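Local coordinates for geranyltranstransferase (Enterococcus faecalis, PDB 3P8L), which probably catalyses the magnesium-dependent condensation of isopentenyl diphosphate with geranyl diphosphate, giving farnesyl diphosphate and diphosphate, at the interface of chains A and B. Numbering follows the deposited sequence. Chains: chain A/B, Geranyltranstransferase.

The interface of chains A and B. Residues chain A 33-35, 38; chain B 155-156, 160.
A:Glu34 and A:Asn35, in the loop between helices 13-31 and 36-47, dock on B:Asn155 and B:Ser160 in a small polar patch of a two-fold homodimer interface; dimers are usual for this mainly helical prenyl synthase family, and the patch joins that loop to the different junction between helices 139-153 and 158-167 of chain B, the symmetry repeating it with the chains exchanged. Two successive backbone amides of chain A do the gripping. The amide N of A:Glu34 donates to the carbonyl O of B:Asn155 at 3.2 Å, nearly straight at the hydrogen (171°) but from above the carbonyl plane. The next amide, A:Asn35 N, donates to the hydroxyl OG of B:Ser160 at 3.1 Å. That OG in turn donates to B:Asn155 O at a short 2.5 Å, from the face opposite A:Glu34 N, which should fix the rotation of the hydroxyl, OG serving as donor to B:Asn155 O and acceptor from A:Asn35 N. Around this network the packing is thin: CB of A:Asn35 lies 3.7 Å from CB of B:Ser160, and CG of A:Glu34 rests 3.9 Å from CA of B:Gln156. Methyl CD2 of A:Leu38 approaches the amide OD1 of B:Asn155, the two side chains crossing at about a right angle. With CG anti to its backbone N (chi1 -177°), A:Asn35 turns its amide toward its own helix, where OD1 caps the first turn by accepting from A:Leu38 N at 2.9 Å in the carbonyl plane. Its ND2 lies 3.0 Å from water 1, whose oxygen is 3.3 Å from B:Ser160 O.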
loop_
_atom_site.group_PDB
_atom_site.type_symbol
_atom_site.label_atom_id
_atom_site.label_comp_id
_atom_site.label_asym_id
_atom_site.label_seq_id
_atom_site.Cartn_x
_atom_site.Cartn_y
_atom_site.Cartn_z
ATOM N N THR A 33 -0.191 14.857 -3.619
ATOM C CA THR A 33 -1.408 14.414 -4.302
ATOM C C THR A 33 -1.724 15.342 -5.476
ATOM O O THR A 33 -1.914 16.550 -5.279
ATOM C CB THR A 33 -2.635 14.344 -3.360
ATOM O OG1 THR A 33 -2.317 13.596 -2.169
ATOM C CG2 THR A 33 -3.786 13.679 -4.082
ATOM N N GLU A 34 -1.771 14.776 -6.684
ATOM C CA GLU A 34 -2.060 15.552 -7.896
ATOM C C GLU A 34 -3.526 15.967 -7.994
ATOM O O GLU A 34 -3.830 17.134 -8.221
ATOM C CB GLU A 34 -1.637 14.781 -9.158
ATOM C CG GLU A 34 -0.165 14.380 -9.173
ATOM C CD GLU A 34 0.788 15.553 -8.936
ATOM O OE1 GLU A 34 0.806 16.484 -9.771
ATOM O OE2 GLU A 34 1.518 15.535 -7.914
ATOM N N ASN A 35 -4.429 15.012 -7.787
ATOM C CA ASN A 35 -5.855 15.253 -7.977
ATOM C C ASN A 35 -6.460 15.908 -6.734
ATOM O O ASN A 35 -6.363 15.360 -5.629
ATOM C CB ASN A 35 -6.561 13.933 -8.327
ATOM C CG ASN A 35 -8.048 14.111 -8.602
ATOM O OD1 ASN A 35 -8.848 14.186 -7.688
ATOM N ND2 ASN A 35 -8.417 14.142 -9.876
ATOM N N LEU A 38 -9.359 13.808 -4.860
ATOM C CA LEU A 38 -8.742 12.707 -4.127
ATOM C C LEU A 38 -8.096 13.219 -2.839
ATOM O O LEU A 38 -8.338 12.673 -1.760
ATOM C CB LEU A 38 -7.716 11.980 -5.003
ATOM C CG LEU A 38 -7.067 10.784 -4.300
ATOM C CD1 LEU A 38 -8.073 9.619 -4.142
ATOM C CD2 LEU A 38 -5.763 10.348 -5.003
ATOM N N ASN B 155 -0.836 8.486 -4.904
ATOM C CA ASN B 155 -1.377 9.864 -5.042
ATOM C C ASN B 155 -0.719 10.756 -6.075
ATOM O O ASN B 155 -1.357 11.647 -6.635
ATOM C CB ASN B 155 -1.363 10.573 -3.690
ATOM C CG ASN B 155 -2.245 9.899 -2.680
ATOM O OD1 ASN B 155 -3.204 9.233 -3.047
ATOM N ND2 ASN B 155 -1.930 10.059 -1.402
ATOM N N GLN B 156 0.563 10.531 -6.326
ATOM C CA GLN B 156 1.275 11.309 -7.328
ATOM C C GLN B 156 1.114 10.719 -8.708
ATOM O O GLN B 156 1.630 11.294 -9.656
ATOM C CB GLN B 156 2.772 11.347 -7.025
ATOM C CG GLN B 156 3.117 12.211 -5.868
ATOM C CD GLN B 156 4.558 12.546 -5.847
ATOM O OE1 GLN B 156 5.400 11.694 -5.566
ATOM N NE2 GLN B 156 4.867 13.796 -6.130
ATOM N N SER B 160 -4.474 9.162 -8.562
ATOM C CA SER B 160 -4.942 10.501 -9.004
ATOM C C SER B 160 -5.456 10.400 -10.445
ATOM O O SER B 160 -6.490 10.993 -10.778
ATOM C CB SER B 160 -3.809 11.529 -8.944
ATOM O OG SER B 160 -3.609 12.029 -7.626
HETATM O O HOH W 1 -6.133 14.070 -11.896
#